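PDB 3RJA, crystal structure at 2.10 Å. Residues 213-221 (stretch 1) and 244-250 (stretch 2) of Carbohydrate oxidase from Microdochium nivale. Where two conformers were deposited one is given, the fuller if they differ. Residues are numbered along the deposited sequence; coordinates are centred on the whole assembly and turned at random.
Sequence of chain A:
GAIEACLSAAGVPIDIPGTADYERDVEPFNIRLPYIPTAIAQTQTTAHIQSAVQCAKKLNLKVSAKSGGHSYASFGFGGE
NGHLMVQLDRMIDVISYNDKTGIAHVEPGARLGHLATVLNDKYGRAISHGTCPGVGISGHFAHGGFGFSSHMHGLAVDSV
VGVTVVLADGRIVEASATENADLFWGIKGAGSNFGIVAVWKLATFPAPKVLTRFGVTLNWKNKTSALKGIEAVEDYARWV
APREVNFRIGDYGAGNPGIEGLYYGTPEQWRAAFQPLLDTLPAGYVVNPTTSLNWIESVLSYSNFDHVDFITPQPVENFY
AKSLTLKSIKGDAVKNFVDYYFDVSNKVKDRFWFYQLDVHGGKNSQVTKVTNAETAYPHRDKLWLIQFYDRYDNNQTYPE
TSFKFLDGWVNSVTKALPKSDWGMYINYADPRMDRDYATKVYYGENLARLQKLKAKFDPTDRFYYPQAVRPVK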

# COMPACT_ATOMS: atom_id res chain seq x y z
N ARG A 213 3.42 -7.81 -20.73
CA ARG A 213 2.34 -6.93 -20.34
C ARG A 213 1.16 -7.20 -21.25
O ARG A 213 1.32 -7.31 -22.46
CB ARG A 213 2.74 -5.48 -20.46
CG ARG A 213 1.54 -4.54 -20.33
CD ARG A 213 2.00 -3.12 -20.05
NE ARG A 213 0.81 -2.31 -19.79
CZ ARG A 213 0.83 -1.11 -19.23
NH1 ARG A 213 1.97 -0.55 -18.85
NH2 ARG A 213 -0.32 -0.47 -19.05
N PHE A 214 -0.02 -7.30 -20.66
CA PHE A 214 -1.21 -7.56 -21.44
C PHE A 214 -2.36 -6.68 -21.00
O PHE A 214 -2.32 -6.06 -19.93
CB PHE A 214 -1.57 -9.06 -21.38
CG PHE A 214 -1.95 -9.56 -20.03
CD1 PHE A 214 -3.28 -9.54 -19.61
CD2 PHE A 214 -1.00 -10.09 -19.18
CE1 PHE A 214 -3.67 -10.05 -18.37
CE2 PHE A 214 -1.35 -10.59 -17.94
CZ PHE A 214 -2.69 -10.57 -17.52
N GLY A 215 -3.38 -6.63 -21.86
CA GLY A 215 -4.50 -5.75 -21.65
C GLY A 215 -5.69 -6.20 -22.49
O GLY A 215 -5.50 -6.74 -23.59
N VAL A 216 -6.90 -5.99 -21.95
CA VAL A 216 -8.14 -6.30 -22.65
C VAL A 216 -9.14 -5.16 -22.45
O VAL A 216 -9.53 -4.87 -21.32
CB VAL A 216 -8.80 -7.62 -22.12
CG1 VAL A 216 -10.10 -7.90 -22.87
CG2 VAL A 216 -7.83 -8.81 -22.22
N THR A 217 -9.54 -4.50 -23.54
CA THR A 217 -10.63 -3.54 -23.49
C THR A 217 -11.94 -4.32 -23.41
O THR A 217 -12.28 -5.05 -24.33
CB THR A 217 -10.61 -2.67 -24.77
OG1 THR A 217 -9.27 -2.24 -25.02
CG2 THR A 217 -11.51 -1.46 -24.63
N LEU A 218 -12.65 -4.20 -22.30
CA LEU A 218 -13.75 -5.12 -22.01
C LEU A 218 -14.99 -4.83 -22.82
O LEU A 218 -15.72 -5.75 -23.17
CB LEU A 218 -14.08 -5.14 -20.51
CG LEU A 218 -12.95 -5.73 -19.67
CD1 LEU A 218 -13.10 -5.36 -18.18
CD2 LEU A 218 -12.90 -7.26 -19.88
N ASN A 219 -15.21 -3.55 -23.11
CA ASN A 219 -16.44 -3.04 -23.71
C ASN A 219 -17.76 -3.47 -23.03
O ASN A 219 -18.68 -3.89 -23.71
CB ASN A 219 -16.46 -3.31 -25.21
CG ASN A 219 -15.34 -2.61 -25.93
OD1 ASN A 219 -15.15 -1.41 -25.76
ND2 ASN A 219 -14.56 -3.35 -26.70
N TRP A 220 -17.82 -3.36 -21.69
CA TRP A 220 -19.07 -3.56 -20.96
C TRP A 220 -19.91 -2.28 -21.04
O TRP A 220 -19.67 -1.32 -20.30
CB TRP A 220 -18.80 -3.96 -19.49
CG TRP A 220 -17.98 -5.20 -19.32
CD1 TRP A 220 -17.79 -6.20 -20.23
CD2 TRP A 220 -17.23 -5.58 -18.16
NE1 TRP A 220 -16.98 -7.18 -19.72
CE2 TRP A 220 -16.63 -6.84 -18.44
CE3 TRP A 220 -17.03 -5.00 -16.89
CZ2 TRP A 220 -15.83 -7.52 -17.50
CZ3 TRP A 220 -16.24 -5.67 -15.97
CH2 TRP A 220 -15.64 -6.92 -16.28
N LYS A 221 -20.88 -2.26 -21.96
CA LYS A 221 -21.68 -1.06 -22.24
C LYS A 221 -22.92 -0.98 -21.37
O LYS A 221 -23.59 0.04 -21.37
CB LYS A 221 -22.11 -1.02 -23.72
CG LYS A 221 -20.97 -1.10 -24.76
CD LYS A 221 -19.87 -0.10 -24.43
CE LYS A 221 -18.89 0.06 -25.58
NZ LYS A 221 -17.67 0.75 -25.09
N GLU A 244 1.54 -17.54 -12.66
CA GLU A 244 2.24 -16.57 -13.51
C GLU A 244 1.39 -15.35 -13.96
O GLU A 244 1.93 -14.39 -14.53
CB GLU A 244 2.78 -17.27 -14.78
CG GLU A 244 3.92 -18.27 -14.58
CD GLU A 244 3.44 -19.58 -13.92
OE1 GLU A 244 2.24 -19.95 -14.06
OE2 GLU A 244 4.28 -20.24 -13.27
N VAL A 245 0.07 -15.40 -13.78
CA VAL A 245 -0.77 -14.31 -14.26
C VAL A 245 -1.12 -13.35 -13.13
O VAL A 245 -1.55 -13.75 -12.06
CB VAL A 245 -2.01 -14.78 -15.06
CG1 VAL A 245 -3.18 -15.11 -14.15
CG2 VAL A 245 -2.41 -13.73 -16.07
N ASN A 246 -0.86 -12.06 -13.36
CA ASN A 246 -1.12 -11.02 -12.35
C ASN A 246 -2.01 -10.01 -13.01
O ASN A 246 -1.64 -9.48 -14.07
CB ASN A 246 0.16 -10.31 -11.90
CG ASN A 246 1.24 -11.26 -11.45
OD1 ASN A 246 1.48 -11.42 -10.25
ND2 ASN A 246 1.92 -11.89 -12.40
N PHE A 247 -3.18 -9.74 -12.45
CA PHE A 247 -4.02 -8.76 -13.14
C PHE A 247 -5.09 -8.11 -12.28
O PHE A 247 -5.32 -8.52 -11.11
CB PHE A 247 -4.64 -9.37 -14.44
CG PHE A 247 -5.80 -10.33 -14.20
CD1 PHE A 247 -5.60 -11.62 -13.72
CD2 PHE A 247 -7.10 -9.93 -14.49
CE1 PHE A 247 -6.68 -12.52 -13.54
CE2 PHE A 247 -8.21 -10.82 -14.30
CZ PHE A 247 -7.99 -12.10 -13.83
N ARG A 248 -5.75 -7.14 -12.89
CA ARG A 248 -6.89 -6.45 -12.28
C ARG A 248 -7.87 -5.94 -13.34
O ARG A 248 -7.52 -5.83 -14.51
CB ARG A 248 -6.43 -5.29 -11.39
CG ARG A 248 -5.43 -4.28 -12.02
CD ARG A 248 -5.43 -2.97 -11.20
NE ARG A 248 -4.26 -2.11 -11.39
CZ ARG A 248 -3.34 -1.88 -10.46
NH1 ARG A 248 -2.32 -1.08 -10.73
NH2 ARG A 248 -3.43 -2.45 -9.26
N ILE A 249 -9.10 -5.64 -12.92
CA ILE A 249 -10.03 -4.86 -13.73
C ILE A 249 -9.90 -3.43 -13.23
O ILE A 249 -9.91 -3.18 -12.01
CB ILE A 249 -11.51 -5.27 -13.55
CG1 ILE A 249 -11.73 -6.74 -13.90
CG2 ILE A 249 -12.46 -4.36 -14.38
CD1 ILE A 249 -12.98 -7.36 -13.23
N GLY A 250 -9.77 -2.48 -14.16
CA GLY A 250 -9.69 -1.08 -13.81
C GLY A 250 -10.54 -0.28 -14.78
O GLY A 250 -10.67 -0.66 -15.93

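The two stretches meet mainly through side chains, with one backbone carbonyl, that of Asn246, also in contact. Strand 213-217 and strand 245-250 run in roughly the same direction, their N-to-C axes 33° apart, but the axes come no closer than 9.1 Å. Paired strands in a sheet lie about 5 Å apart, so this spacing rules out direct backbone pairing; the CA atoms of Phe214 and Phe247 are 8.8 Å apart, and those of Leu218 and Ile249 9.1 Å. No hydrogen bond crosses the gap. The contact buries 217 Å² in total, both sides summed, and its close approaches fall into two clusters, one around Phe214 and the other around Ile249.

Phe214 contributes the most, with 69 Å² covered. Its CA-to-CB bond points sideways to the other strand, yet chi1 of 65° (p) brings the end of the ring nearer, while chi2 of 90° sets the tilt of its plane. The ring tip does the work: Phe214 CZ lies 3.5 Å from Val245 CG2 and 3.8 Å from Phe247 CB, both apolar contacts at van der Waals range. The same atom, Phe214 CZ, is 3.8 Å from Asn246 O, so the ring also packs against the backbone of the opposing strand. All three neighbours approach the ring obliquely, which argues against describing any of them as stacked on it. Phe247 meets Phe214 through its CB, while its own ring leads away; its chi1 of 76° (p) accompanies that departure, and the contact is therefore not a pairing of two aromatic rings.

Ile249, with 47 Å² covered, anchors the second cluster. Its CA-to-CB bond points toward stretch 1. Ile249 CG2 lies 4.0 Å from Leu218 CD1 and 4.3 Å from Trp220 CZ3, and Ile249 CD1 lies 4.1 Å from Trp220 CH2, so both branches pack against the indole. The methyl CD1 sits at the edge of the indole, near the ring plane, so the pairing is a lateral hydrophobic contact. Leu218 and Trp220 both direct their CA-to-CB bonds toward stretch 2, although they follow the end of strand 213-217 and belong to loop or turn. Apolar packing thus continues past the strand itself.

The polar side chains contribute little here. The side-chain OD1 and ND2 of Asn246 are hydrogen-bonded elsewhere in the structure; its contact with the Phe214 ring is through the backbone O. Within stretch 1, Lys221 NZ gives a weak hydrogen bond to Asn219 OD1 at 3.4 Å, remote from the interface. What joins the stretches is the burial of hydrocarbon surface, without a polar bond between them.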